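Local structure of purine nucleoside phosphorylase (Anopheles gambiae, 2P4S) at residues 156-161 with 362-367; 188-193 with 238-243; 212-217 with 354-359; 253-258 with 317-322. The protein catalyses the phosphorolysis of inosine, guanosine and their 2'-deoxy forms to free purine base and pentose 1-phosphate in purine salvage, working as a homotrimer. All blocks are in the same frame, centred on the assembly; numbering follows the deposited sequence.

Interaction 1: residues 156-161 with 362-367; sequences GYLAGV and RIVKHI
Val161 and Val364 bring a beta hairpin against a helix; the closest pair of CA atoms is that of Val161 and Lys365, at 6.9 Å. The hairpin joins strands 152-158 and 161-167. Its turn, from Leu158 to Val161, is type I'. Two backbone bonds close it: Leu158 N to Val161 O at 2.6 Å, and Val161 N to Leu158 O at 3.0 Å. Gly160 sits in the turn with a positive phi of 83°, a conformation that favours glycine.

Val364 is the helix residue that meets both ends of the turn. Its two methyls divide the work. CG1 faces Val161 and CG2 faces Leu158. Val161 CG1 lies 3.4 Å from Val364 CG1, closer than usual for two methyl carbons. Each of these two methyls stands opposite its own backbone N (chi1 -177° in Val161 and 167° in Val364), and this turns them to each other. The two valines slide past each other in opposite directions. Leu158 comes in at about a right angle to Val364, and its CD2 is 4.0 Å from Val364 CG2.

Leu158 also rests on Val360 and Ser361, about one turn earlier in the helix. Val364 also touches Ile197 of strand 195-204, so the helix packs on the hairpin and on a further strand of the same mixed sheet. The three touching side chains are aliphatic and buried. The join therefore depends on close fit and exclusion of water, while the N and O of Leu158 and Val161 bond to each other across the turn.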
# COMPACT_ATOMS: atom_id res chain seq x y z
N GLY A 156 -5.20 21.14 -30.52
CA GLY A 156 -4.54 21.42 -31.81
C GLY A 156 -4.67 20.22 -32.73
O GLY A 156 -5.25 19.20 -32.35
N TYR A 157 -4.12 20.37 -33.94
CA TYR A 157 -4.09 19.32 -34.97
C TYR A 157 -2.76 18.58 -34.96
O TYR A 157 -1.67 19.19 -35.13
CB TYR A 157 -4.40 19.92 -36.37
CG TYR A 157 -5.82 20.43 -36.49
CD1 TYR A 157 -6.82 19.59 -36.93
CD2 TYR A 157 -6.17 21.74 -36.12
CE1 TYR A 157 -8.17 20.04 -37.03
CE2 TYR A 157 -7.52 22.22 -36.20
CZ TYR A 157 -8.52 21.35 -36.67
OH TYR A 157 -9.87 21.73 -36.77
N LEU A 158 -2.84 17.27 -34.73
CA LEU A 158 -1.67 16.40 -34.90
C LEU A 158 -1.73 15.68 -36.28
O LEU A 158 -2.52 14.76 -36.46
CB LEU A 158 -1.55 15.38 -33.75
CG LEU A 158 -0.24 14.59 -33.65
CD1 LEU A 158 0.97 15.51 -33.55
CD2 LEU A 158 -0.25 13.67 -32.46
N ALA A 159 -0.89 16.12 -37.22
CA ALA A 159 -1.01 15.78 -38.65
C ALA A 159 -2.45 15.82 -39.18
O ALA A 159 -2.94 14.84 -39.74
CB ALA A 159 -0.39 14.39 -38.93
N GLY A 160 -3.15 16.94 -38.96
CA GLY A 160 -4.54 17.06 -39.38
C GLY A 160 -5.59 16.48 -38.46
O GLY A 160 -6.78 16.65 -38.70
N VAL A 161 -5.20 15.77 -37.39
CA VAL A 161 -6.21 15.19 -36.49
C VAL A 161 -6.31 16.04 -35.22
O VAL A 161 -5.28 16.32 -34.58
CB VAL A 161 -5.92 13.69 -36.16
CG1 VAL A 161 -7.01 13.10 -35.28
CG2 VAL A 161 -5.76 12.88 -37.47
N ARG A 362 1.33 8.87 -36.06
CA ARG A 362 0.81 7.67 -36.74
C ARG A 362 -0.22 6.85 -35.98
O ARG A 362 -1.16 6.35 -36.60
CB ARG A 362 1.96 6.81 -37.24
CG ARG A 362 2.75 7.56 -38.25
CD ARG A 362 3.63 6.69 -39.08
NE ARG A 362 4.45 7.53 -39.97
CZ ARG A 362 5.03 7.11 -41.09
NH1 ARG A 362 4.90 5.83 -41.46
NH2 ARG A 362 5.76 7.94 -41.82
N ILE A 363 -0.09 6.72 -34.64
CA ILE A 363 -1.18 6.12 -33.82
C ILE A 363 -2.49 6.88 -33.87
O ILE A 363 -3.56 6.29 -34.04
CB ILE A 363 -0.79 5.83 -32.33
CG1 ILE A 363 -0.05 4.48 -32.23
CG2 ILE A 363 -2.03 5.66 -31.42
CD1 ILE A 363 1.39 4.71 -31.98
N VAL A 364 -2.42 8.20 -33.72
CA VAL A 364 -3.62 9.05 -33.76
C VAL A 364 -4.27 8.95 -35.15
O VAL A 364 -5.52 8.88 -35.28
CB VAL A 364 -3.23 10.53 -33.40
CG1 VAL A 364 -4.38 11.50 -33.74
CG2 VAL A 364 -2.84 10.63 -31.95
N LYS A 365 -3.43 8.96 -36.19
CA LYS A 365 -3.90 8.78 -37.57
C LYS A 365 -4.64 7.44 -37.75
O LYS A 365 -5.69 7.40 -38.37
CB LYS A 365 -2.74 8.94 -38.54
CG LYS A 365 -3.02 8.46 -40.00
CD LYS A 365 -1.65 8.27 -40.73
CE LYS A 365 -1.82 8.35 -42.27
NZ LYS A 365 -2.30 7.06 -42.84
N HIS A 366 -4.14 6.37 -37.14
CA HIS A 366 -4.83 5.11 -37.16
C HIS A 366 -6.23 5.13 -36.43
O HIS A 366 -7.25 4.63 -36.95
CB HIS A 366 -3.92 4.00 -36.59
CG HIS A 366 -4.54 2.63 -36.65
ND1 HIS A 366 -4.62 1.90 -37.81
CD2 HIS A 366 -5.15 1.89 -35.69
CE1 HIS A 366 -5.23 0.75 -37.56
NE2 HIS A 366 -5.56 0.72 -36.28
N ILE A 367 -6.25 5.71 -35.22
CA ILE A 367 -7.49 5.89 -34.47
C ILE A 367 -8.51 6.67 -35.32
O ILE A 367 -9.70 6.35 -35.36
CB ILE A 367 -7.23 6.64 -33.15
CG1 ILE A 367 -6.39 5.75 -32.20
CG2 ILE A 367 -8.54 7.15 -32.54
CD1 ILE A 367 -5.74 6.46 -31.00

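Interaction 2: residues 188-193 with 238-243; sequences MHLIGC and ERFGPR
His189 and Phe240 are brought together by different first torsions. In His189, chi1 of 166° carries the imidazole out from helix 178-191 toward the loop. In Phe240, CG lies opposite the carbonyl carbon (chi1 -72°), and the phenyl ring reaches back to the helix. His189 CD2 arrives at the edge of the Phe240 ring, near its plane, 3.9 Å from Phe240 CD1. Leu190 meets the next ring atom. Its CD2 is 4.0 Å from Phe240 CE1, and the two side chains cross at about a right angle.

A water lies beside these carbon contacts, 2.8 Å from His189 NE2. Its distance to Arg239 O, 2.4 Å, is shorter than usual for a hydrogen bond, so the details of this water bridge are doubtful.

Phe240 has further neighbours. It forms a cation-pi contact with Arg186, one turn before His189 in helix 178-191, and its ring meets that of Tyr92. Leu190 also packs on Leu95 and Ala99 of helix 92-105.

Just beyond Leu190 the helix ends. Gly192 takes a positive phi of 108°, and Cys193 N bonds back to Met188 O at 2.9 Å. A phenylalanine of the loop between helices 223-226 and 253-265 thus packs on the last turn of a helix that ends in a Schellman motif, away from the phosphate and nucleoside sites.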
# COMPACT_ATOMS: atom_id res chain seq x y z
N MET A 188 -11.47 15.33 -20.36
CA MET A 188 -11.33 14.82 -21.73
C MET A 188 -12.59 14.05 -22.20
O MET A 188 -13.11 14.31 -23.28
CB MET A 188 -10.09 13.93 -21.87
CG MET A 188 -8.73 14.63 -21.78
SD MET A 188 -7.37 13.41 -21.62
CE MET A 188 -5.98 14.50 -21.84
N HIS A 189 -13.11 13.15 -21.39
CA HIS A 189 -14.31 12.40 -21.70
C HIS A 189 -15.52 13.36 -21.90
O HIS A 189 -16.24 13.28 -22.91
CB HIS A 189 -14.57 11.42 -20.56
CG HIS A 189 -15.94 10.81 -20.55
ND1 HIS A 189 -16.37 9.93 -21.52
CD2 HIS A 189 -16.94 10.89 -19.63
CE1 HIS A 189 -17.60 9.54 -21.23
NE2 HIS A 189 -17.96 10.10 -20.08
N LEU A 190 -15.74 14.24 -20.93
CA LEU A 190 -16.86 15.17 -20.98
C LEU A 190 -16.81 16.05 -22.24
O LEU A 190 -17.83 16.36 -22.82
CB LEU A 190 -16.91 16.02 -19.72
CG LEU A 190 -17.33 15.31 -18.45
CD1 LEU A 190 -17.33 16.32 -17.29
CD2 LEU A 190 -18.70 14.60 -18.61
N ILE A 191 -15.60 16.43 -22.65
CA ILE A 191 -15.36 17.11 -23.92
C ILE A 191 -15.62 16.24 -25.18
O ILE A 191 -15.75 16.79 -26.26
CB ILE A 191 -13.92 17.66 -23.92
CG1 ILE A 191 -13.85 18.90 -22.99
CG2 ILE A 191 -13.33 17.88 -25.35
CD1 ILE A 191 -12.44 19.35 -22.69
N GLY A 192 -15.67 14.91 -25.02
CA GLY A 192 -15.88 14.00 -26.12
C GLY A 192 -14.70 13.15 -26.59
O GLY A 192 -14.83 12.48 -27.59
N CYS A 193 -13.54 13.19 -25.92
CA CYS A 193 -12.46 12.21 -26.21
C CYS A 193 -12.94 10.78 -25.98
O CYS A 193 -13.50 10.46 -24.90
CB CYS A 193 -11.20 12.47 -25.39
SG CYS A 193 -10.44 14.06 -25.70
N GLU A 238 -22.81 7.12 -11.83
CA GLU A 238 -23.10 6.26 -12.99
C GLU A 238 -23.06 7.02 -14.31
O GLU A 238 -22.98 6.43 -15.36
CB GLU A 238 -24.44 5.52 -12.86
CG GLU A 238 -24.83 5.12 -11.44
CD GLU A 238 -24.28 3.75 -11.02
OE1 GLU A 238 -24.26 2.86 -11.93
OE2 GLU A 238 -23.86 3.59 -9.82
N ARG A 239 -23.14 8.34 -14.24
CA ARG A 239 -22.95 9.20 -15.41
C ARG A 239 -21.53 9.10 -15.96
O ARG A 239 -21.31 9.35 -17.16
CB ARG A 239 -23.27 10.65 -15.06
CG ARG A 239 -24.76 10.93 -14.67
CD ARG A 239 -24.97 12.41 -14.37
NE ARG A 239 -24.35 12.78 -13.10
CZ ARG A 239 -24.59 13.90 -12.43
NH1 ARG A 239 -25.43 14.80 -12.92
NH2 ARG A 239 -23.98 14.14 -11.29
N PHE A 240 -20.56 8.75 -15.12
CA PHE A 240 -19.22 8.37 -15.63
C PHE A 240 -19.12 6.90 -15.99
O PHE A 240 -18.67 6.56 -17.07
CB PHE A 240 -18.07 8.76 -14.70
CG PHE A 240 -17.80 10.23 -14.66
CD1 PHE A 240 -17.43 10.90 -15.81
CD2 PHE A 240 -17.88 10.93 -13.44
CE1 PHE A 240 -17.16 12.28 -15.77
CE2 PHE A 240 -17.61 12.30 -13.38
CZ PHE A 240 -17.25 12.98 -14.55
N GLY A 241 -19.55 6.02 -15.10
CA GLY A 241 -19.41 4.59 -15.34
C GLY A 241 -19.93 3.77 -14.18
O GLY A 241 -20.47 4.33 -13.21
N PRO A 242 -19.77 2.43 -14.26
CA PRO A 242 -20.29 1.49 -13.24
C PRO A 242 -19.48 1.47 -11.93
O PRO A 242 -18.31 1.90 -11.90
CB PRO A 242 -20.22 0.12 -13.95
CG PRO A 242 -19.10 0.25 -14.98
CD PRO A 242 -19.03 1.73 -15.36
N ARG A 243 -20.09 0.97 -10.87
CA ARG A 243 -19.41 0.78 -9.60
C ARG A 243 -18.17 -0.10 -9.78
O ARG A 243 -17.08 0.23 -9.25
CB ARG A 243 -20.32 0.13 -8.54
CG ARG A 243 -19.86 0.38 -7.09
CD ARG A 243 -18.52 1.05 -7.08
NE ARG A 243 -18.45 1.91 -5.96
CZ ARG A 243 -17.60 2.91 -5.79
NH1 ARG A 243 -16.68 3.23 -6.68
NH2 ARG A 243 -17.72 3.58 -4.67
O HOH W 1 -20.40 10.82 -18.86

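Interaction 3: residues 212-217 with 354-359; sequences GDIMLI and KTLGEF
Ile214 and Leu216, on one side of strand 214-217, meet Leu356 and Phe359 of helix 354-359. This is helix-on-sheet packing in the alpha/beta fold of the PNP/MTAP phosphorylase family. The two segments run in roughly the same direction, at 29°. Their axes are 12.5 Å apart, so side chains must span the distance.

Ile214 works with two branches. Its CD1 reaches Leu356 CD2 at 4.1 Å, the two chains lying at a slant to each other. Its CG2 takes a looser position 4.4 Å from Phe359 CE2. With chi1 at -66°, the longer branch of Ile214 is directed to Leu356 and the short methyl to the phenyl ring.

In Phe359 a chi1 of 180° sends the ring straight out from the helix, to a place between the two strand residues. Phe323 of strand 319-329 meets this ring edge-to-face, and Ala259 and Ile262 of helix 253-265 also touch Phe359. All four contact residues are buried and apolar. Leu216 approaches at the rim of the phenyl ring, near its plane, where its CD2 lies 3.9 Å from Phe359 CZ.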
# COMPACT_ATOMS: atom_id res chain seq x y z
N GLY A 212 16.20 4.69 -24.06
CA GLY A 212 15.73 5.18 -25.35
C GLY A 212 14.71 4.25 -26.00
O GLY A 212 14.07 4.64 -26.97
N ASP A 213 14.55 3.02 -25.50
CA ASP A 213 13.50 2.13 -25.99
C ASP A 213 12.16 2.70 -25.60
O ASP A 213 12.04 3.41 -24.57
CB ASP A 213 13.61 0.72 -25.34
CG ASP A 213 14.80 -0.11 -25.88
OD1 ASP A 213 15.54 0.33 -26.79
OD2 ASP A 213 15.02 -1.23 -25.35
N ILE A 214 11.14 2.36 -26.39
CA ILE A 214 9.76 2.60 -26.04
C ILE A 214 9.15 1.24 -25.69
O ILE A 214 9.15 0.32 -26.52
CB ILE A 214 9.04 3.24 -27.22
CG1 ILE A 214 9.61 4.64 -27.47
CG2 ILE A 214 7.50 3.22 -27.06
CD1 ILE A 214 9.16 5.22 -28.82
N MET A 215 8.66 1.12 -24.47
CA MET A 215 7.87 -0.02 -24.09
C MET A 215 6.39 0.27 -24.18
O MET A 215 5.87 1.03 -23.37
CB MET A 215 8.19 -0.45 -22.65
CG MET A 215 7.60 -1.84 -22.32
SD MET A 215 7.43 -2.10 -20.57
CE MET A 215 6.04 -1.02 -20.15
N LEU A 216 5.69 -0.38 -25.13
CA LEU A 216 4.23 -0.45 -25.08
C LEU A 216 3.81 -1.07 -23.76
O LEU A 216 4.34 -2.08 -23.32
CB LEU A 216 3.61 -1.29 -26.20
CG LEU A 216 4.13 -0.94 -27.60
CD1 LEU A 216 3.62 -1.90 -28.65
CD2 LEU A 216 3.87 0.56 -27.97
N ILE A 217 2.82 -0.46 -23.14
CA ILE A 217 2.26 -1.01 -21.93
C ILE A 217 1.19 -1.99 -22.36
O ILE A 217 0.21 -1.63 -23.02
CB ILE A 217 1.78 0.09 -20.95
CG1 ILE A 217 2.93 1.10 -20.70
CG2 ILE A 217 1.22 -0.56 -19.64
CD1 ILE A 217 2.58 2.30 -19.74
N LYS A 354 11.60 14.02 -32.50
CA LYS A 354 11.18 13.80 -33.87
C LYS A 354 10.50 12.42 -33.96
O LYS A 354 9.35 12.30 -34.38
CB LYS A 354 12.40 13.96 -34.80
CG LYS A 354 12.09 14.14 -36.28
CD LYS A 354 13.10 15.15 -36.90
CE LYS A 354 13.52 14.79 -38.36
NZ LYS A 354 12.44 15.02 -39.38
N THR A 355 11.21 11.39 -33.52
CA THR A 355 10.71 10.01 -33.47
C THR A 355 9.39 9.83 -32.66
O THR A 355 8.41 9.24 -33.14
CB THR A 355 11.81 9.07 -32.86
OG1 THR A 355 13.02 9.22 -33.61
CG2 THR A 355 11.40 7.61 -32.88
N LEU A 356 9.41 10.33 -31.43
CA LEU A 356 8.25 10.29 -30.56
C LEU A 356 7.04 10.92 -31.22
O LEU A 356 5.94 10.36 -31.17
CB LEU A 356 8.56 10.96 -29.21
CG LEU A 356 9.62 10.28 -28.30
CD1 LEU A 356 10.24 11.31 -27.32
CD2 LEU A 356 9.05 9.14 -27.51
N GLY A 357 7.25 12.05 -31.90
CA GLY A 357 6.15 12.78 -32.56
C GLY A 357 5.58 12.02 -33.75
O GLY A 357 4.36 11.87 -33.88
N GLU A 358 6.47 11.51 -34.59
CA GLU A 358 6.09 10.68 -35.73
C GLU A 358 5.32 9.44 -35.28
O GLU A 358 4.25 9.12 -35.84
CB GLU A 358 7.34 10.28 -36.51
CG GLU A 358 7.06 9.61 -37.86
CD GLU A 358 6.21 10.48 -38.82
OE1 GLU A 358 6.50 11.71 -38.96
OE2 GLU A 358 5.24 9.94 -39.43
N PHE A 359 5.84 8.76 -34.26
CA PHE A 359 5.21 7.56 -33.65
C PHE A 359 3.81 7.86 -33.14
O PHE A 359 2.84 7.22 -33.53
CB PHE A 359 6.13 6.96 -32.54
CG PHE A 359 5.58 5.72 -31.84
CD1 PHE A 359 5.66 4.46 -32.46
CD2 PHE A 359 5.00 5.82 -30.58
CE1 PHE A 359 5.17 3.31 -31.81
CE2 PHE A 359 4.52 4.65 -29.92
CZ PHE A 359 4.60 3.40 -30.54

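Interaction 4: residues 253-258 with 317-322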
# COMPACT_ATOMS: atom_id res chain seq x y z
N PRO A 253 -5.32 -4.11 -27.32
CA PRO A 253 -4.46 -5.02 -28.11
C PRO A 253 -4.25 -4.60 -29.57
O PRO A 253 -3.12 -4.66 -30.07
CB PRO A 253 -5.19 -6.38 -28.00
CG PRO A 253 -5.88 -6.29 -26.69
CD PRO A 253 -6.41 -4.85 -26.64
N LYS A 254 -5.30 -4.13 -30.23
CA LYS A 254 -5.22 -3.68 -31.61
C LYS A 254 -4.37 -2.46 -31.80
O LYS A 254 -3.64 -2.39 -32.79
CB LYS A 254 -6.59 -3.41 -32.18
CG LYS A 254 -7.42 -4.61 -32.57
CD LYS A 254 -8.83 -4.09 -32.84
CE LYS A 254 -9.62 -5.02 -33.73
NZ LYS A 254 -10.92 -4.31 -34.16
N LEU A 255 -4.45 -1.48 -30.90
CA LEU A 255 -3.58 -0.30 -31.02
C LEU A 255 -2.12 -0.65 -30.75
O LEU A 255 -1.22 -0.13 -31.42
CB LEU A 255 -4.03 0.85 -30.11
CG LEU A 255 -5.35 1.55 -30.52
CD1 LEU A 255 -5.84 2.55 -29.45
CD2 LEU A 255 -5.20 2.22 -31.92
N ASN A 256 -1.89 -1.53 -29.77
CA ASN A 256 -0.55 -2.07 -29.53
C ASN A 256 0.02 -2.79 -30.76
O ASN A 256 1.19 -2.61 -31.09
CB ASN A 256 -0.55 -3.02 -28.32
CG ASN A 256 -0.46 -2.29 -26.99
OD1 ASN A 256 -0.25 -2.91 -25.94
ND2 ASN A 256 -0.58 -1.00 -27.03
N GLN A 257 -0.81 -3.59 -31.43
CA GLN A 257 -0.43 -4.22 -32.73
C GLN A 257 -0.08 -3.17 -33.82
O GLN A 257 0.94 -3.30 -34.52
CB GLN A 257 -1.53 -5.21 -33.20
CG GLN A 257 -1.09 -6.14 -34.42
CD GLN A 257 0.17 -6.96 -34.05
OE1 GLN A 257 0.19 -7.61 -33.00
NE2 GLN A 257 1.24 -6.87 -34.87
N GLN A 258 -0.87 -2.10 -33.94
CA GLN A 258 -0.58 -1.05 -34.95
C GLN A 258 0.76 -0.33 -34.67
O GLN A 258 1.56 -0.06 -35.58
CB GLN A 258 -1.77 -0.07 -35.10
CG GLN A 258 -1.57 1.03 -36.17
CD GLN A 258 -1.30 0.48 -37.61
OE1 GLN A 258 -1.58 -0.69 -37.90
NE2 GLN A 258 -0.76 1.34 -38.49
N GLY A 317 -15.35 4.39 -20.04
CA GLY A 317 -15.54 3.65 -21.30
C GLY A 317 -14.59 4.08 -22.40
O GLY A 317 -14.84 3.79 -23.57
N MET A 318 -13.51 4.79 -22.08
CA MET A 318 -12.52 5.22 -23.11
C MET A 318 -11.59 4.08 -23.56
O MET A 318 -11.30 3.17 -22.77
CB MET A 318 -11.67 6.40 -22.63
CG MET A 318 -12.50 7.66 -22.40
SD MET A 318 -11.56 8.95 -21.54
CE MET A 318 -10.49 9.78 -22.71
N THR A 319 -11.15 4.13 -24.83
CA THR A 319 -10.12 3.21 -25.34
C THR A 319 -8.75 3.78 -25.00
O THR A 319 -8.54 4.98 -25.17
CB THR A 319 -10.27 2.97 -26.86
OG1 THR A 319 -11.56 2.40 -27.08
CG2 THR A 319 -9.20 2.00 -27.40
N CYS A 320 -7.84 2.93 -24.51
CA CYS A 320 -6.55 3.36 -23.99
C CYS A 320 -5.37 2.73 -24.72
O CYS A 320 -5.40 1.53 -25.03
CB CYS A 320 -6.42 3.02 -22.50
SG CYS A 320 -7.65 3.80 -21.43
N PHE A 321 -4.36 3.57 -24.99
CA PHE A 321 -3.09 3.17 -25.53
C PHE A 321 -2.07 3.89 -24.63
O PHE A 321 -2.28 5.04 -24.24
CB PHE A 321 -2.94 3.64 -27.00
CG PHE A 321 -1.57 3.38 -27.56
CD1 PHE A 321 -0.69 4.44 -27.79
CD2 PHE A 321 -1.12 2.06 -27.79
CE1 PHE A 321 0.61 4.22 -28.25
CE2 PHE A 321 0.19 1.80 -28.26
CZ PHE A 321 1.05 2.88 -28.51
N ALA A 322 -1.00 3.20 -24.26
CA ALA A 322 0.03 3.82 -23.43
C ALA A 322 1.41 3.23 -23.68
O ALA A 322 1.53 2.06 -24.01
CB ALA A 322 -0.35 3.67 -21.94
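Leu255 and Phe321 form the centre of a buried helix-on-strand contact. It joins the first turns of helix 253-265 to the start of strand 319-329 in the mixed sheet. The axes of helix 253-258 and strand 319-322 pass within 8.2 Å, and their directions differ by 37°. The closest CA atoms are those of Leu255 and Phe321, 6.5 Å apart.

Leu255 lies across two strand residues with different atoms. Its CB is 3.9 Å from Phe321 CD2. Its CD1 reaches further along the strand, 3.9 Å from Phe321 CB and 4.0 Å from Thr319 CG2. Thr319 thus offers its methyl to the leucine. In Phe321 a chi1 of 174° swings the ring away from the backbone N, alongside helix 253-258, where it meets Leu255 CB.

The side-chain amide of Asn256 stands at the edge of that ring. The amide and ring planes are 79° apart, almost perpendicular.

The start of the helix is tied by Asp252, whose OD2 accepts a bond from Leu255 N. Asp252 also pairs through its backbone with Cys320. Cys320 points its side chain to the other side of the strand, onto helix 307-315. On the helix 253-265 side, helix 353-370 covers Leu255 through His366 and Ile367. Strand 195-204 runs beside strand 319-329 and is bonded to it through Leu196.

Interactions 1 and 3 use successive turns of helix 353-370, with centres 15 Å apart. Interaction 4 meets both. Ile363 CD1 lies 3.8 Å from Phe321 CE1, and Leu216 CD2 is 3.7 Å from Phe321 CZ, so Phe321 lies between residues of the segments of interactions 1 and 3. Strands 214-221 and 319-329 are sheet neighbours. Interaction 2 stands apart, 28 Å from interaction 3 between centres, but touches interaction 4 where His189 CB lies 4.0 Å from Met318 SD. Interaction 3 is nearest the active site: the Leu356 side chain is about 9 Å from that of phosphate-binding Ala201 and about 13 Å from the bound inhibitor DADMe-ImmH.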